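Side-chain contacts in exodeoxyribonuclease (Neisseria meningitidis, PDB 2JC5), which probably cleaves damaged DNA at abasic sites as a metal-dependent AP endonuclease of the AP/ExoA repair family: residues Y109-S112 with E118-Q121; R125-F130 with W150-Q155; P132-M137 with I144-D149; E177-V182 with Y222-P227; T189-T194 with L250-D255. One frame throughout, in Å; residues are numbered along the deposited sequence.

Interaction 1 of 5, residues Y109-S112 with E118-Q121; sequences YLPS and ERQQ. With BCN (bicine), chain C.
The loop between strand 103-109 and helix 117-139 of this DNase I-like fold rests Pro111 and Ser112 against Arg119, the third residue of the helix. It also runs along the bicine pocket. Pro111 lends one ring carbon to the contact. Its CB lies 3.9 Å from Arg119 NH2, at an oblique angle to the guanidinium. Ser112 takes part through its backbone, since its CB points away from the helix. Its carbonyl O sits 3.7 Å from Arg119 CB.

The Arg119 chain is bent at chi2, -56°, and chi3, -58°. The bends bring the guanidinium edge round to face the Ser112 carbonyl. Water 1 bridges the two in the guanidinium plane. It accepts from Arg119 NH2 at 2.9 Å and donates to Ser112 O at 2.6 Å. A second water lies near Ser112 O and Arg119 O, but its bonds are too short to be trusted. Farther along the guanidinium, NH1 forms a salt bridge with Glu92, which gives the charge a direct partner.

Ser112 faces the ligand with its other side. Bicine is hydrogen-bonded by Lys123 NZ and Gly113 N, and its O21 comes within 3.2 Å of Ser112 CA.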
# COMPACT_ATOMS: atom_id res chain seq x y z
N TYR A 109 -4.65 3.60 -0.37
CA TYR A 109 -4.38 4.05 -1.73
C TYR A 109 -4.42 5.57 -1.72
O TYR A 109 -5.49 6.19 -1.75
CB TYR A 109 -5.39 3.47 -2.71
CG TYR A 109 -5.14 3.81 -4.16
CD1 TYR A 109 -3.86 3.92 -4.68
CD2 TYR A 109 -6.20 4.02 -5.01
CE1 TYR A 109 -3.65 4.21 -5.99
CE2 TYR A 109 -6.00 4.33 -6.33
CZ TYR A 109 -4.73 4.42 -6.82
OH TYR A 109 -4.53 4.72 -8.15
N LEU A 110 -3.23 6.16 -1.65
CA LEU A 110 -3.09 7.61 -1.55
C LEU A 110 -3.32 8.23 -2.94
O LEU A 110 -2.89 7.68 -3.93
CB LEU A 110 -1.71 7.94 -1.00
CG LEU A 110 -1.50 9.27 -0.30
CD1 LEU A 110 -0.45 9.12 0.81
CD2 LEU A 110 -1.09 10.31 -1.33
N PRO A 111 -4.08 9.34 -3.03
CA PRO A 111 -4.36 9.93 -4.34
C PRO A 111 -3.10 10.27 -5.14
O PRO A 111 -2.11 10.73 -4.56
CB PRO A 111 -5.11 11.23 -3.99
CG PRO A 111 -5.69 11.00 -2.67
CD PRO A 111 -4.71 10.12 -1.95
N SER A 112 -3.14 10.04 -6.44
CA SER A 112 -2.08 10.48 -7.34
C SER A 112 -2.36 11.91 -7.78
O SER A 112 -3.52 12.34 -7.86
CB SER A 112 -1.97 9.57 -8.54
OG SER A 112 -3.22 9.45 -9.17
N GLU A 118 -5.79 20.05 -9.93
CA GLU A 118 -6.88 19.73 -9.00
C GLU A 118 -6.60 18.46 -8.21
O GLU A 118 -6.92 18.39 -7.02
CB GLU A 118 -8.21 19.53 -9.74
CG GLU A 118 -8.80 20.75 -10.38
CD GLU A 118 -10.05 20.43 -11.17
OE1 GLU A 118 -10.70 19.39 -10.88
OE2 GLU A 118 -10.39 21.21 -12.08
N ARG A 119 -6.03 17.45 -8.86
CA ARG A 119 -5.78 16.20 -8.18
C ARG A 119 -4.53 16.33 -7.32
O ARG A 119 -4.47 15.73 -6.25
CB ARG A 119 -5.68 15.02 -9.16
CG ARG A 119 -7.00 14.67 -9.85
CD ARG A 119 -8.13 14.38 -8.86
NE ARG A 119 -7.80 13.28 -7.96
CZ ARG A 119 -8.60 12.80 -7.02
NH1 ARG A 119 -9.80 13.32 -6.83
NH2 ARG A 119 -8.21 11.77 -6.28
N GLN A 120 -3.56 17.12 -7.74
CA GLN A 120 -2.42 17.40 -6.84
C GLN A 120 -2.93 18.07 -5.58
O GLN A 120 -2.46 17.79 -4.50
CB GLN A 120 -1.28 18.19 -7.49
CG GLN A 120 -0.06 18.45 -6.58
CD GLN A 120 0.68 17.16 -6.25
OE1 GLN A 120 0.92 16.37 -7.14
NE2 GLN A 120 1.03 16.96 -4.98
N GLN A 121 -3.91 18.96 -5.73
CA GLN A 121 -4.50 19.60 -4.54
C GLN A 121 -5.25 18.62 -3.66
O GLN A 121 -5.12 18.66 -2.44
CB GLN A 121 -5.40 20.77 -4.94
CG GLN A 121 -4.60 21.99 -5.35
CD GLN A 121 -3.73 22.52 -4.21
OE1 GLN A 121 -4.21 22.74 -3.09
NE2 GLN A 121 -2.45 22.74 -4.50
N1 BCN C . 2.94 8.95 -9.92
C1 BCN C . 2.58 9.54 -8.61
C2 BCN C . 1.49 10.57 -8.72
O21 BCN C . 1.03 11.06 -7.64
O22 BCN C . 1.08 10.90 -9.85
C3 BCN C . 2.52 7.55 -10.06
C4 BCN C . 1.13 7.51 -10.66
O4 BCN C . 1.03 8.28 -11.89
C5 BCN C . 4.42 9.09 -10.18
C6 BCN C . 4.69 9.20 -11.68
O6 BCN C . 3.72 10.00 -12.34
O HOH W 1 -5.83 11.08 -7.70
O HOH W 2 -5.35 13.46 -6.51

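Interaction 2 of 5, residues R125-F130 with W150-Q155; sequences RFLDAF and WNIAHQ. With BCN (bicine), chain C.
Phe130 and Trp150 meet at the rim of the phenyl ring. Trp150 CH2, at the far corner of the indole, lies near the plane of the Phe130 ring. It is 4.1 Å from Phe130 CE2. Seen from the indole, CE2 approaches obliquely. The two side chains cross at about a right angle. A second ring meets the indole from outside these segments: Tyr222 packs with Trp150 edge-to-face.

Phe130 reaches inward because its CG is anti to the backbone N, chi1 -168°. One helical turn earlier, Leu127 makes the other half of the contact. Leu127 and Ile152 reach toward each other tip to tip. Leu127 CD2 is 4.1 Å from Ile152 CD1, and Leu127 CD1 is 4.2 Å from the same methyl.

In the DNase I-like fold, this places helix 117-139 against the loop that follows strand 143-147. That loop carries Asn151, predicted to bind magnesium and to stabilise the transition state. Trp150 and Ile152 flank Asn151 in sequence and turn their side chains to the helix. Asn151 borders the bicine, while its backbone O accepts a hydrogen bond from Lys123 NZ of the same helix.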
# COMPACT_ATOMS: atom_id res chain seq x y z
N ARG A 125 -4.42 17.80 0.22
CA ARG A 125 -5.44 17.77 1.26
C ARG A 125 -5.52 16.39 1.95
O ARG A 125 -5.72 16.30 3.15
CB ARG A 125 -6.79 18.21 0.70
CG ARG A 125 -6.80 19.69 0.34
CD ARG A 125 -8.19 20.23 0.13
NE ARG A 125 -8.81 19.71 -1.09
CZ ARG A 125 -9.71 18.73 -1.14
NH1 ARG A 125 -10.12 18.11 -0.04
NH2 ARG A 125 -10.20 18.36 -2.32
N PHE A 126 -5.33 15.31 1.19
CA PHE A 126 -5.28 13.98 1.79
C PHE A 126 -4.10 13.84 2.76
O PHE A 126 -4.24 13.33 3.88
CB PHE A 126 -5.18 12.94 0.70
CG PHE A 126 -5.33 11.53 1.18
CD1 PHE A 126 -4.29 10.86 1.82
CD2 PHE A 126 -6.53 10.88 1.01
CE1 PHE A 126 -4.46 9.57 2.28
CE2 PHE A 126 -6.71 9.58 1.44
CZ PHE A 126 -5.66 8.93 2.09
N LEU A 127 -2.93 14.30 2.34
CA LEU A 127 -1.78 14.27 3.22
C LEU A 127 -2.06 14.99 4.54
O LEU A 127 -1.68 14.52 5.60
CB LEU A 127 -0.55 14.91 2.54
CG LEU A 127 0.04 14.30 1.25
CD1 LEU A 127 1.45 14.87 0.98
CD2 LEU A 127 0.04 12.78 1.28
N ASP A 128 -2.71 16.15 4.46
CA ASP A 128 -2.97 16.92 5.67
C ASP A 128 -4.02 16.29 6.57
O ASP A 128 -3.94 16.40 7.79
CB ASP A 128 -3.39 18.35 5.31
CG ASP A 128 -2.27 19.17 4.72
OD1 ASP A 128 -1.09 18.88 5.01
OD2 ASP A 128 -2.56 20.13 3.96
N ALA A 129 -5.00 15.61 5.97
CA ALA A 129 -6.03 14.90 6.75
C ALA A 129 -5.51 13.60 7.33
O ALA A 129 -5.95 13.17 8.39
CB ALA A 129 -7.27 14.63 5.89
N PHE A 130 -4.60 12.94 6.61
CA PHE A 130 -4.12 11.64 7.04
C PHE A 130 -3.00 11.73 8.07
O PHE A 130 -2.89 10.86 8.92
CB PHE A 130 -3.68 10.84 5.80
CG PHE A 130 -3.43 9.38 6.06
CD1 PHE A 130 -4.40 8.59 6.68
CD2 PHE A 130 -2.25 8.77 5.67
CE1 PHE A 130 -4.20 7.25 6.91
CE2 PHE A 130 -2.05 7.39 5.90
CZ PHE A 130 -3.02 6.66 6.53
N TRP A 150 1.55 4.84 -1.65
CA TRP A 150 1.60 6.18 -1.07
C TRP A 150 1.86 7.23 -2.13
O TRP A 150 1.79 8.42 -1.83
CB TRP A 150 2.65 6.26 0.04
CG TRP A 150 2.34 5.43 1.26
CD1 TRP A 150 2.16 4.08 1.31
CD2 TRP A 150 2.20 5.89 2.60
NE1 TRP A 150 1.90 3.68 2.60
CE2 TRP A 150 1.95 4.77 3.41
CE3 TRP A 150 2.29 7.15 3.20
CZ2 TRP A 150 1.75 4.88 4.78
CZ3 TRP A 150 2.11 7.24 4.57
CH2 TRP A 150 1.84 6.12 5.33
N ASN A 151 2.21 6.81 -3.34
CA ASN A 151 2.36 7.73 -4.48
C ASN A 151 3.41 8.81 -4.24
O ASN A 151 3.40 9.86 -4.88
CB ASN A 151 1.00 8.32 -4.88
CG ASN A 151 0.29 7.51 -5.95
OD1 ASN A 151 -0.92 7.25 -5.86
ND2 ASN A 151 1.02 7.12 -6.96
N ILE A 152 4.39 8.51 -3.37
CA ILE A 152 5.50 9.43 -3.10
C ILE A 152 6.77 8.60 -2.96
O ILE A 152 6.77 7.62 -2.21
CB ILE A 152 5.30 10.23 -1.81
CG1 ILE A 152 4.02 11.08 -1.87
CG2 ILE A 152 6.50 11.12 -1.54
CD1 ILE A 152 3.59 11.59 -0.50
N ALA A 153 7.82 8.97 -3.69
CA ALA A 153 9.18 8.45 -3.50
C ALA A 153 9.90 9.43 -2.57
O ALA A 153 9.84 10.64 -2.76
CB ALA A 153 9.91 8.32 -4.84
N HIS A 154 10.63 8.89 -1.59
CA HIS A 154 11.15 9.74 -0.51
C HIS A 154 12.48 10.43 -0.86
O HIS A 154 12.58 11.65 -0.74
CB HIS A 154 11.28 8.88 0.75
CG HIS A 154 11.71 9.63 1.97
ND1 HIS A 154 12.28 8.99 3.05
CD2 HIS A 154 11.74 10.95 2.25
CE1 HIS A 154 12.59 9.89 3.97
NE2 HIS A 154 12.28 11.09 3.51
N GLN A 155 13.46 9.66 -1.30
CA GLN A 155 14.84 10.11 -1.50
C GLN A 155 15.31 9.77 -2.90
O GLN A 155 14.64 9.03 -3.60
CB GLN A 155 15.76 9.41 -0.50
CG GLN A 155 15.38 9.60 0.96
CD GLN A 155 16.45 9.06 1.89
OE1 GLN A 155 16.52 7.86 2.16
NE2 GLN A 155 17.30 9.95 2.37
N1 BCN C . 2.94 8.95 -9.92
C1 BCN C . 2.58 9.54 -8.61
C2 BCN C . 1.49 10.57 -8.72
O21 BCN C . 1.03 11.06 -7.64
O22 BCN C . 1.08 10.90 -9.85
C3 BCN C . 2.52 7.55 -10.06
C4 BCN C . 1.13 7.51 -10.66
O4 BCN C . 1.03 8.28 -11.89
C5 BCN C . 4.42 9.09 -10.18
C6 BCN C . 4.69 9.20 -11.68
O6 BCN C . 3.72 10.00 -12.34

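Interaction 3 of 5, residues P132-M137 with I144-D149; sequences PMLEAM and IVVCGD
Met137 meets Ile144 and Val146 through a chain that starts out beside the backbone N, with chi1 at -82°. It runs on extended and then bends at its end, where chi3 is -69°. The bend brings the terminal methyl to the edge of contact with Val146, and Met137 CE stands 4.4 Å from Val146 CG2. The root of the same side chain serves a different partner. Met137 CB lies 3.8 Å from Ile144 CD1.

Ile144 reaches that far because its longer branch is fully extended, chi2 178°. Its CD1 also comes within 3.4 Å of Met137 O, so the methyl packs against both backbone and side chain of Met137.

Leu134 adds the third helix contact, one turn earlier. Its CD2 sits 4.2 Å from Val146 CG2, and the two side chains cross obliquely. Val146 CG2 is thus shared by Leu134 and Met137. The side-chain contacts are made by hydrocarbon and one thioether chain, all in buried residues.

The axes of helix 132-137 and strand 144-147 are 11.1 Å apart at their closest and run nearly antiparallel. This is the helix packed on the second strand of a beta-alpha-beta crossover. Strand 103-109 leads into helix 117-139, and the chain comes back as strand 143-147, parallel to the first. Two residues past Cys147 comes Asp149, predicted to be a catalytic proton donor or acceptor.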
# COMPACT_ATOMS: atom_id res chain seq x y z
N PRO A 132 -2.58 13.56 10.87
CA PRO A 132 -3.04 13.40 12.26
C PRO A 132 -3.60 12.02 12.60
O PRO A 132 -3.56 11.61 13.77
CB PRO A 132 -4.15 14.46 12.39
CG PRO A 132 -3.98 15.36 11.24
CD PRO A 132 -3.33 14.59 10.15
N MET A 133 -4.10 11.29 11.60
CA MET A 133 -4.53 9.91 11.80
C MET A 133 -3.33 9.01 12.04
O MET A 133 -3.36 8.15 12.91
CB MET A 133 -5.32 9.41 10.59
CG MET A 133 -6.61 10.16 10.39
SD MET A 133 -7.50 9.55 8.96
CE MET A 133 -7.52 7.80 9.28
N LEU A 134 -2.27 9.22 11.28
CA LEU A 134 -1.01 8.50 11.50
C LEU A 134 -0.42 8.79 12.88
O LEU A 134 0.09 7.90 13.54
CB LEU A 134 -0.00 8.84 10.41
CG LEU A 134 -0.22 8.23 9.03
CD1 LEU A 134 0.66 8.91 8.01
CD2 LEU A 134 0.01 6.70 9.02
N GLU A 135 -0.54 10.04 13.33
CA GLU A 135 -0.09 10.43 14.65
C GLU A 135 -0.90 9.73 15.73
O GLU A 135 -0.35 9.16 16.66
CB GLU A 135 -0.17 11.95 14.83
CG GLU A 135 0.42 12.40 16.16
CD GLU A 135 0.66 13.88 16.24
OE1 GLU A 135 -0.03 14.64 15.52
OE2 GLU A 135 1.52 14.28 17.06
N ALA A 136 -2.22 9.77 15.60
CA ALA A 136 -3.09 9.11 16.56
C ALA A 136 -2.86 7.60 16.58
O ALA A 136 -2.80 7.00 17.65
CB ALA A 136 -4.54 9.42 16.25
N MET A 137 -2.72 7.01 15.40
CA MET A 137 -2.46 5.58 15.30
C MET A 137 -1.17 5.20 16.03
O MET A 137 -1.16 4.22 16.76
CB MET A 137 -2.44 5.09 13.84
CG MET A 137 -3.84 4.84 13.31
SD MET A 137 -3.87 3.97 11.76
CE MET A 137 -3.21 5.26 10.74
N ILE A 144 0.99 -1.83 14.39
CA ILE A 144 0.27 -1.41 13.18
C ILE A 144 1.18 -1.43 11.96
O ILE A 144 2.33 -0.97 12.02
CB ILE A 144 -0.34 -0.00 13.32
CG1 ILE A 144 -1.19 0.08 14.59
CG2 ILE A 144 -1.20 0.34 12.08
CD1 ILE A 144 -1.80 1.43 14.84
N VAL A 145 0.66 -1.99 10.87
CA VAL A 145 1.30 -1.92 9.56
C VAL A 145 0.36 -1.16 8.64
O VAL A 145 -0.76 -1.62 8.40
CB VAL A 145 1.61 -3.30 8.98
CG1 VAL A 145 2.36 -3.18 7.63
CG2 VAL A 145 2.44 -4.12 9.98
N VAL A 146 0.83 -0.03 8.10
CA VAL A 146 0.09 0.71 7.08
C VAL A 146 0.70 0.36 5.73
O VAL A 146 1.80 0.84 5.39
CB VAL A 146 0.10 2.24 7.33
CG1 VAL A 146 -0.80 2.95 6.32
CG2 VAL A 146 -0.36 2.56 8.76
N CYS A 147 0.03 -0.53 5.00
CA CYS A 147 0.44 -0.98 3.69
C CYS A 147 -0.19 -0.11 2.63
O CYS A 147 -1.37 0.22 2.72
CB CYS A 147 -0.07 -2.38 3.41
SG CYS A 147 0.67 -3.68 4.31
N GLY A 148 0.55 0.18 1.58
CA GLY A 148 -0.12 0.57 0.37
C GLY A 148 0.71 1.37 -0.59
O GLY A 148 1.94 1.37 -0.53
N ASP A 149 -0.01 2.03 -1.48
CA ASP A 149 0.57 2.84 -2.52
C ASP A 149 0.43 4.27 -2.06
O ASP A 149 -0.68 4.80 -1.99
CB ASP A 149 -0.18 2.60 -3.82
CG ASP A 149 0.29 3.47 -4.96
OD1 ASP A 149 1.20 4.30 -4.79
OD2 ASP A 149 -0.27 3.31 -6.08

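Interaction 4 of 5, residues E177-V182 with Y222-P227; sequences EWIGKV and YQMVTP
Ile179 is the first residue of segment 177-182 to touch strand 222-225, and it has the most surface buried in the contact. Both of its ends are used. The CG2 branch lies 4.3 Å from Met224 CE. The same methyl is 4.2 Å from Tyr222 OH. The longer branch is folded, chi2 -76°, and brings CD1 to 4.4 Å from Tyr222 CZ. It comes at the phenol ring at a slant.

Val182 follows one turn later. Its CG1 is 4.5 Å from Met224 CE, at the limit of contact. Its other methyl packs back on its own helix. Val182 CG2 stands 3.7 Å above one face of the Trp178 ring, offset toward the rim. Val182 thus joins the strand contact to the indole beside it.

From the strand, Met224 answers both helix residues with its terminal methyl. Bent at chi2, -71°, the chain brings CE up to both of them. Tyr222 lies two residues earlier on the same side of the strand. The helix and strand segments run in similar directions, at 38°, with their axes 11.8 Å apart. This lays helix 173-184 over strand 217-225 of the DNase I-like fold.

The touching groups are methyls, a thioether chain and a phenol. Tyr222 is buried, and its hydroxyl is hydrogen-bonded to Ile152 O. What passes between helix and strand is therefore shape-based apolar packing, without the directional hold of a polar bond.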
# COMPACT_ATOMS: atom_id res chain seq x y z
N GLU A 177 9.12 15.85 1.85
CA GLU A 177 9.19 16.37 3.23
C GLU A 177 8.12 15.72 4.10
O GLU A 177 8.37 15.40 5.25
CB GLU A 177 9.06 17.90 3.27
CG GLU A 177 9.22 18.48 4.68
N TRP A 178 6.93 15.54 3.54
CA TRP A 178 5.81 14.97 4.27
C TRP A 178 6.12 13.52 4.69
O TRP A 178 5.95 13.17 5.86
CB TRP A 178 4.51 15.09 3.45
CG TRP A 178 3.30 14.65 4.19
CD1 TRP A 178 2.48 15.40 4.99
CD2 TRP A 178 2.76 13.32 4.21
NE1 TRP A 178 1.48 14.62 5.51
CE2 TRP A 178 1.62 13.34 5.05
CE3 TRP A 178 3.13 12.11 3.60
CZ2 TRP A 178 0.84 12.22 5.29
CZ3 TRP A 178 2.35 10.99 3.85
CH2 TRP A 178 1.22 11.05 4.69
N ILE A 179 6.61 12.71 3.75
CA ILE A 179 7.03 11.34 4.08
C ILE A 179 8.13 11.36 5.13
O ILE A 179 8.12 10.56 6.06
CB ILE A 179 7.56 10.56 2.83
CG1 ILE A 179 6.42 10.23 1.87
CG2 ILE A 179 8.32 9.25 3.24
CD1 ILE A 179 5.49 9.07 2.30
N GLY A 180 9.08 12.29 5.00
CA GLY A 180 10.14 12.41 5.98
C GLY A 180 9.62 12.70 7.38
O GLY A 180 10.15 12.18 8.36
N LYS A 181 8.56 13.50 7.47
CA LYS A 181 7.95 13.79 8.77
C LYS A 181 7.23 12.57 9.35
O LYS A 181 7.32 12.29 10.54
CB LYS A 181 6.98 14.98 8.68
CG LYS A 181 7.62 16.34 8.48
CD LYS A 181 6.53 17.40 8.37
N VAL A 182 6.52 11.83 8.50
CA VAL A 182 5.87 10.61 8.95
C VAL A 182 6.89 9.65 9.58
O VAL A 182 6.63 9.03 10.62
CB VAL A 182 5.13 9.93 7.79
CG1 VAL A 182 4.68 8.50 8.18
CG2 VAL A 182 3.93 10.79 7.35
N TYR A 222 4.79 1.06 0.21
CA TYR A 222 5.45 0.97 1.51
C TYR A 222 4.71 0.05 2.45
O TYR A 222 3.50 -0.14 2.34
CB TYR A 222 5.48 2.32 2.24
CG TYR A 222 6.20 3.46 1.59
CD1 TYR A 222 5.62 4.16 0.54
CD2 TYR A 222 7.43 3.88 2.05
CE1 TYR A 222 6.28 5.21 -0.05
CE2 TYR A 222 8.08 4.94 1.48
CZ TYR A 222 7.49 5.61 0.43
OH TYR A 222 8.14 6.70 -0.12
N GLN A 223 5.44 -0.45 3.44
CA GLN A 223 4.86 -0.89 4.71
C GLN A 223 5.44 0.01 5.79
O GLN A 223 6.63 -0.03 6.06
CB GLN A 223 5.17 -2.37 4.96
CG GLN A 223 4.49 -3.28 3.94
CD GLN A 223 4.40 -4.77 4.31
OE1 GLN A 223 4.48 -5.17 5.48
NE2 GLN A 223 4.19 -5.59 3.30
N MET A 224 4.60 0.90 6.32
CA MET A 224 5.00 1.77 7.43
C MET A 224 4.59 1.10 8.73
O MET A 224 3.43 0.72 8.87
CB MET A 224 4.33 3.15 7.34
CG MET A 224 4.78 3.98 6.15
SD MET A 224 6.49 4.56 6.36
CE MET A 224 6.52 5.84 5.11
N VAL A 225 5.52 0.96 9.67
CA VAL A 225 5.32 0.08 10.82
C VAL A 225 5.63 0.79 12.14
O VAL A 225 6.54 1.62 12.21
CB VAL A 225 6.20 -1.20 10.65
CG1 VAL A 225 5.91 -2.24 11.72
CG2 VAL A 225 5.98 -1.82 9.26
N THR A 226 4.89 0.44 13.18
CA THR A 226 5.13 0.91 14.55
C THR A 226 6.43 0.30 15.10
O THR A 226 6.91 -0.69 14.56
CB THR A 226 3.93 0.56 15.43
OG1 THR A 226 3.55 -0.80 15.21
CG2 THR A 226 2.78 1.49 15.09
N PRO A 227 7.02 0.92 16.14
CA PRO A 227 8.39 0.54 16.54
C PRO A 227 8.63 -0.90 16.98
O PRO A 227 9.59 -1.52 16.49
CB PRO A 227 8.70 1.53 17.68
CG PRO A 227 7.72 2.59 17.59
CD PRO A 227 6.52 2.08 16.89

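Interaction 5 of 5, residues T189-T194 with L250-D255; sequences TDMWRT and LVVEYD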
# COMPACT_ATOMS: atom_id res chain seq x y z
N THR A 189 8.27 3.56 10.87
CA THR A 189 9.41 2.94 10.20
C THR A 189 9.02 2.58 8.78
O THR A 189 8.07 1.84 8.57
CB THR A 189 9.87 1.67 10.96
OG1 THR A 189 10.36 2.03 12.25
CG2 THR A 189 10.97 0.91 10.21
N ASP A 190 9.82 3.04 7.82
CA ASP A 190 9.70 2.65 6.42
C ASP A 190 10.41 1.30 6.35
O ASP A 190 11.64 1.22 6.36
CB ASP A 190 10.36 3.75 5.57
CG ASP A 190 10.48 3.41 4.13
OD1 ASP A 190 10.19 2.25 3.75
OD2 ASP A 190 10.86 4.34 3.36
N MET A 191 9.64 0.23 6.30
CA MET A 191 10.20 -1.08 6.60
C MET A 191 11.27 -1.50 5.60
O MET A 191 12.32 -2.03 5.99
CB MET A 191 9.11 -2.14 6.69
CG MET A 191 9.46 -3.28 7.63
SD MET A 191 9.73 -2.80 9.36
CE MET A 191 11.53 -2.84 9.55
N TRP A 192 11.02 -1.25 4.32
CA TRP A 192 11.98 -1.62 3.29
C TRP A 192 13.31 -0.90 3.50
O TRP A 192 14.39 -1.50 3.46
CB TRP A 192 11.46 -1.28 1.88
CG TRP A 192 12.47 -1.64 0.85
CD1 TRP A 192 13.42 -0.83 0.32
CD2 TRP A 192 12.70 -2.95 0.31
NE1 TRP A 192 14.22 -1.55 -0.56
CE2 TRP A 192 13.79 -2.85 -0.58
CE3 TRP A 192 12.08 -4.19 0.49
CZ2 TRP A 192 14.26 -3.93 -1.30
CZ3 TRP A 192 12.55 -5.27 -0.23
CH2 TRP A 192 13.64 -5.14 -1.11
N ARG A 193 13.24 0.41 3.69
CA ARG A 193 14.46 1.22 3.75
C ARG A 193 15.23 0.91 5.01
O ARG A 193 16.47 0.97 5.01
CB ARG A 193 14.11 2.70 3.68
CG ARG A 193 15.27 3.65 3.68
CD ARG A 193 16.27 3.39 2.61
NE ARG A 193 15.71 3.44 1.27
CZ ARG A 193 15.83 2.49 0.34
NH1 ARG A 193 16.47 1.35 0.56
NH2 ARG A 193 15.26 2.69 -0.86
N THR A 194 14.53 0.55 6.07
CA THR A 194 15.18 0.18 7.32
C THR A 194 15.86 -1.17 7.20
O THR A 194 17.00 -1.33 7.67
CB THR A 194 14.18 0.25 8.49
OG1 THR A 194 13.88 1.63 8.72
CG2 THR A 194 14.76 -0.33 9.76
N LEU A 250 4.96 -5.99 -2.59
CA LEU A 250 5.94 -5.77 -1.54
C LEU A 250 5.63 -6.71 -0.39
O LEU A 250 4.57 -6.64 0.20
CB LEU A 250 5.87 -4.31 -1.07
CG LEU A 250 6.70 -3.92 0.15
CD1 LEU A 250 8.21 -4.13 -0.09
CD2 LEU A 250 6.36 -2.50 0.55
N VAL A 251 6.56 -7.64 -0.13
CA VAL A 251 6.35 -8.70 0.84
C VAL A 251 7.26 -8.49 2.03
O VAL A 251 8.47 -8.34 1.86
CB VAL A 251 6.68 -10.06 0.20
CG1 VAL A 251 6.41 -11.21 1.20
CG2 VAL A 251 5.93 -10.25 -1.13
N VAL A 252 6.71 -8.52 3.24
CA VAL A 252 7.54 -8.40 4.46
C VAL A 252 7.15 -9.52 5.40
O VAL A 252 5.97 -9.82 5.55
CB VAL A 252 7.38 -7.04 5.16
CG1 VAL A 252 8.34 -6.92 6.36
CG2 VAL A 252 7.63 -5.89 4.18
N GLU A 253 8.17 -10.13 6.02
CA GLU A 253 7.98 -11.20 7.00
C GLU A 253 8.33 -10.69 8.38
O GLU A 253 9.42 -10.16 8.57
CB GLU A 253 8.87 -12.40 6.62
CG GLU A 253 8.41 -13.04 5.34
CD GLU A 253 9.27 -14.17 4.88
OE1 GLU A 253 9.42 -15.15 5.65
OE2 GLU A 253 9.79 -14.09 3.74
N TYR A 254 7.40 -10.85 9.32
CA TYR A 254 7.56 -10.40 10.69
C TYR A 254 7.54 -11.58 11.65
O TYR A 254 6.73 -12.48 11.52
CB TYR A 254 6.41 -9.46 11.08
CG TYR A 254 6.29 -8.23 10.20
CD1 TYR A 254 5.51 -8.26 9.04
CD2 TYR A 254 6.91 -7.04 10.55
CE1 TYR A 254 5.40 -7.14 8.24
CE2 TYR A 254 6.80 -5.92 9.76
CZ TYR A 254 6.05 -5.97 8.60
OH TYR A 254 5.94 -4.86 7.80
N ASP A 255 8.46 -11.58 12.61
CA ASP A 255 8.45 -12.59 13.67
C ASP A 255 7.44 -12.16 14.72
O ASP A 255 7.79 -11.58 15.74
CB ASP A 255 9.84 -12.71 14.27
CG ASP A 255 9.92 -13.75 15.35
OD1 ASP A 255 8.98 -14.55 15.45
OD2 ASP A 255 10.94 -13.76 16.08
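Met191 and Trp192, the first two residues of helix 191-195, press on strand 250-254. Met191 has the most surface buried. Its CG does most of the touching. It lies 4.0 Å from Val252 CG1, and the two side chains cross at about a right angle. The same carbon is 3.9 Å from Tyr254 OH. The chain bends at chi2, 61°, and its sulfur swings toward the phenol. Met191 SD is 4.3 Å from Tyr254 CE2, obliquely to the ring. Met191 and Tyr254 run alongside each other, pointing opposite ways.

Val252 CG1 has a second role. It sits 3.3 Å above one face of the Tyr254 ring, offset toward the rim, so this one methyl touches both Met191 CG and the ring face.

Trp192 uses the benzene part of its indole. Its CE3 meets Leu250 CD1 at 3.9 Å, at a slant. Leu250 CG lies anti to its backbone N, chi1 172°, and the branch end comes nearer the helix although CB does not point there. The indole N-H is turned to another partner, Val199 O. Tyr254 OH is likewise hydrogen-bonded to Gln223 OE1.

Strand 250-254 lies between strands 2-8 and 233-238 in one sheet. Strand 189-190, just before the helix, pairs with strand 217-225 in the other. The contact therefore spans the two sheets of the DNase I-like sandwich. Helix 227-230 and strand 233-238 also touch Met191.

Interactions 2 to 5 are buried and apolar. Interaction 1 is only partly buried, and it relies on a water bridge and a backbone carbonyl. Interactions 1, 2 and 3 use successive parts of helix 117-139, from the bicine pocket to the turns near the helix's C-terminal end. Interactions 3 and 4 cover neighbouring strands, joined by a probable hydrogen bond from Val146 N to Met224 O. Trp150 of interaction 2 touches both Leu134 of interaction 3 and Met224 of interaction 4. Interaction 5 lies on the opposite side of the chain's centre from interaction 1. It connects to interaction 4 by strand pairing, with a probable hydrogen bond from Val225 N to Thr189 O.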